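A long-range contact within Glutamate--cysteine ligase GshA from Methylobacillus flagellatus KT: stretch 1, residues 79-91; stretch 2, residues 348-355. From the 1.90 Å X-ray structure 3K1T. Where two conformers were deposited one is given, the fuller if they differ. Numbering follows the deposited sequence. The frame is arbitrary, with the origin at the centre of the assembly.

Stretch 1 79-91: LCIQAAMVAVEKI
Stretch 2 (348-355) MMDHFVVG

Helix 79-91 packs against a β-hairpin whose strands, 348-349 and 352-355, are joined by a type II' turn from Met-349 to Phe-352. The helix and strand 352-355 run at 148°, nearer antiparallel than parallel, with axes 8.5 Å apart at closest approach. CA register pairs Cys-80 with Val-354 (5.6 Å), Ala-83 with Met-349 (5.6 Å) and Ala-87 with Asp-350 (4.9 Å); together the stretches bury 549 Å².

The helix bonds along its own backbone, whereas stretch 2 has two backbone hydrogen bonds of its own, both between Met-349 and Phe-352. Helical i+4 bonds run from Ala-83 N to Leu-79 O (3.1 Å) through Ile-91 N to Ala-87 O (2.9 Å). The turn is closed by Phe-352 N to Met-349 O (3.0 Å) and Met-349 N to Phe-352 O (3.1 Å), with Asp-350 at phi/psi 50/-139 and His-351 at -100/25.

Across the contact there is a single hydrogen bond, part of a salt bridge: Lys-90 NZ donates to Asp-350 OD2 at 2.6 Å. Lys-90 (chi1 m, then t throughout) is extended, carrying its ammonium to the turn, where Asp-350 (chi1 t) presents its carboxylate. Lys-90 NZ also lies 3.1 Å from His-351 CE1, oblique to the ring. Asp-350 OD2 and His-351 ND1 are 3.1 Å apart, but the angle is too poor for a hydrogen bond; His-351 NE2 is bonded elsewhere in the structure.

The remainder is mainly apolar. Small Ala-83, pointing toward the hairpin, sets its CB 3.6 Å from Val-354 CG1 and 3.9 Å from Met-349 CB. Met-349, a selenomethionine (m, t, p), brings its CE to 3.8 Å from Ala-84 CB. Cys-80 SG (m) lies 3.8 Å from Val-354 CB (chi1 m), while Val-86 CG1 (chi1 t) meets the Phe-352 ring edge at CE2, 4.0 Å away.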

# COMPACT_ATOMS: atom_id res chain seq x y z
N LEU A 79 4.30 4.49 0.73
CA LEU A 79 3.14 3.88 1.37
C LEU A 79 1.88 4.73 1.12
O LEU A 79 0.80 4.21 0.83
CB LEU A 79 3.39 3.76 2.87
CG LEU A 79 2.32 3.07 3.72
CD1 LEU A 79 2.45 1.60 3.44
CD2 LEU A 79 2.58 3.32 5.23
N CYS A 80 2.02 6.05 1.21
CA CYS A 80 0.90 6.96 0.88
C CYS A 80 0.46 6.87 -0.54
O CYS A 80 -0.76 6.87 -0.84
CB CYS A 80 1.27 8.42 1.12
SG CYS A 80 1.42 8.87 2.77
N ILE A 81 1.41 6.83 -1.45
CA ILE A 81 1.13 6.73 -2.87
C ILE A 81 0.35 5.44 -3.19
O ILE A 81 -0.67 5.46 -3.93
CB ILE A 81 2.41 6.85 -3.74
CG1 ILE A 81 3.02 8.24 -3.55
CG2 ILE A 81 2.13 6.47 -5.25
CD1 ILE A 81 4.49 8.39 -4.02
N GLN A 82 0.81 4.32 -2.61
CA GLN A 82 0.15 3.06 -2.85
C GLN A 82 -1.30 3.08 -2.32
O GLN A 82 -2.24 2.65 -3.01
CB GLN A 82 0.95 1.92 -2.20
CG GLN A 82 0.44 0.54 -2.55
CD GLN A 82 1.29 -0.53 -1.87
OE1 GLN A 82 2.31 -0.95 -2.40
NE2 GLN A 82 0.86 -0.95 -0.72
N ALA A 83 -1.48 3.62 -1.11
CA ALA A 83 -2.81 3.70 -0.53
C ALA A 83 -3.71 4.63 -1.36
O ALA A 83 -4.88 4.38 -1.54
CB ALA A 83 -2.72 4.17 0.94
N ALA A 84 -3.15 5.73 -1.85
CA ALA A 84 -3.91 6.65 -2.70
C ALA A 84 -4.32 5.93 -3.99
O ALA A 84 -5.44 6.09 -4.46
CB ALA A 84 -3.08 7.90 -3.04
N MSE A 85 -3.44 5.12 -4.56
CA MSE A 85 -3.83 4.31 -5.73
C MSE A 85 -4.97 3.34 -5.47
O MSE A 85 -5.88 3.21 -6.29
CB MSE A 85 -2.64 3.52 -6.31
CG MSE A 85 -1.71 4.42 -7.03
SE MSE A 85 -0.12 3.40 -7.62
CE MSE A 85 0.30 4.52 -9.20
N VAL A 86 -4.95 2.68 -4.32
CA VAL A 86 -6.09 1.84 -3.90
C VAL A 86 -7.37 2.66 -3.81
O VAL A 86 -8.40 2.26 -4.31
CB VAL A 86 -5.78 1.16 -2.53
CG1 VAL A 86 -7.02 0.40 -1.98
CG2 VAL A 86 -4.58 0.19 -2.69
N ALA A 87 -7.31 3.83 -3.15
CA ALA A 87 -8.46 4.73 -3.04
C ALA A 87 -9.01 5.11 -4.42
O ALA A 87 -10.21 5.03 -4.66
CB ALA A 87 -8.11 6.00 -2.23
N VAL A 88 -8.13 5.53 -5.33
CA VAL A 88 -8.54 5.81 -6.70
C VAL A 88 -9.26 4.61 -7.36
O VAL A 88 -10.31 4.78 -7.99
CB VAL A 88 -7.35 6.25 -7.54
CG1 VAL A 88 -7.69 6.25 -9.09
CG2 VAL A 88 -6.83 7.61 -7.04
N GLU A 89 -8.69 3.42 -7.23
CA GLU A 89 -9.30 2.22 -7.82
C GLU A 89 -10.66 1.86 -7.23
O GLU A 89 -11.47 1.26 -7.94
CB GLU A 89 -8.38 1.01 -7.66
CG GLU A 89 -7.11 1.09 -8.46
CD GLU A 89 -6.11 -0.00 -8.09
OE1 GLU A 89 -6.56 -1.05 -7.56
OE2 GLU A 89 -4.89 0.20 -8.33
N LYS A 90 -10.94 2.20 -5.97
CA LYS A 90 -12.22 1.88 -5.33
C LYS A 90 -13.25 2.98 -5.55
O LYS A 90 -14.43 2.69 -5.73
CB LYS A 90 -12.07 1.69 -3.81
CG LYS A 90 -11.39 0.38 -3.48
CD LYS A 90 -11.23 0.15 -2.01
CE LYS A 90 -10.44 -1.13 -1.81
NZ LYS A 90 -10.05 -1.30 -0.43
N ILE A 91 -12.81 4.23 -5.53
CA ILE A 91 -13.73 5.38 -5.48
C ILE A 91 -13.90 6.07 -6.83
O ILE A 91 -14.96 6.60 -7.12
CB ILE A 91 -13.25 6.43 -4.45
CG1 ILE A 91 -13.19 5.83 -3.03
CG2 ILE A 91 -14.15 7.68 -4.47
CD1 ILE A 91 -14.52 5.24 -2.52
N MSE A 348 -5.19 8.22 7.24
CA MSE A 348 -5.62 7.09 6.47
C MSE A 348 -5.99 7.50 5.06
O MSE A 348 -6.48 8.61 4.85
CB MSE A 348 -6.80 6.39 7.14
CG MSE A 348 -6.34 5.63 8.42
SE MSE A 348 -7.73 5.52 9.78
CE MSE A 348 -7.88 7.42 10.14
N MSE A 349 -5.70 6.62 4.11
CA MSE A 349 -6.23 6.70 2.75
C MSE A 349 -6.85 5.35 2.42
O MSE A 349 -6.30 4.29 2.76
CB MSE A 349 -5.13 7.11 1.76
CG MSE A 349 -4.52 8.44 2.16
SE MSE A 349 -3.35 9.17 0.74
CE MSE A 349 -4.79 9.95 -0.28
N ASP A 350 -8.05 5.37 1.84
CA ASP A 350 -8.90 4.17 1.82
C ASP A 350 -8.94 3.67 3.27
O ASP A 350 -9.00 4.50 4.21
CB ASP A 350 -8.42 3.11 0.80
CG ASP A 350 -9.41 1.95 0.65
OD1 ASP A 350 -10.57 2.22 0.40
OD2 ASP A 350 -9.05 0.79 0.82
N HIS A 351 -8.86 2.36 3.53
CA HIS A 351 -8.91 1.91 4.94
C HIS A 351 -7.52 1.59 5.51
O HIS A 351 -7.41 0.80 6.45
CB HIS A 351 -9.87 0.72 5.10
CG HIS A 351 -9.58 -0.45 4.20
ND1 HIS A 351 -10.41 -0.82 3.15
CD2 HIS A 351 -8.56 -1.35 4.20
CE1 HIS A 351 -9.91 -1.90 2.56
NE2 HIS A 351 -8.80 -2.25 3.18
N PHE A 352 -6.47 2.19 4.96
CA PHE A 352 -5.09 1.91 5.37
C PHE A 352 -4.51 3.08 6.14
O PHE A 352 -4.64 4.25 5.73
CB PHE A 352 -4.22 1.61 4.15
CG PHE A 352 -4.62 0.35 3.45
CD1 PHE A 352 -4.49 -0.88 4.11
CD2 PHE A 352 -5.18 0.38 2.23
CE1 PHE A 352 -4.87 -2.06 3.48
CE2 PHE A 352 -5.61 -0.81 1.60
CZ PHE A 352 -5.46 -2.02 2.25
N VAL A 353 -3.85 2.77 7.25
CA VAL A 353 -3.11 3.79 7.99
C VAL A 353 -1.80 4.11 7.28
O VAL A 353 -0.98 3.21 7.03
CB VAL A 353 -2.83 3.34 9.43
CG1 VAL A 353 -2.01 4.40 10.17
CG2 VAL A 353 -4.17 2.96 10.17
N VAL A 354 -1.58 5.38 6.93
CA VAL A 354 -0.39 5.78 6.18
C VAL A 354 0.67 6.51 7.00
O VAL A 354 1.83 6.63 6.57
CB VAL A 354 -0.75 6.58 4.91
CG1 VAL A 354 -1.61 5.69 4.00
CG2 VAL A 354 -1.42 7.96 5.23
N GLY A 355 0.30 6.94 8.21
CA GLY A 355 1.22 7.69 9.06
C GLY A 355 0.45 8.69 9.90
O GLY A 355 -0.69 8.46 10.25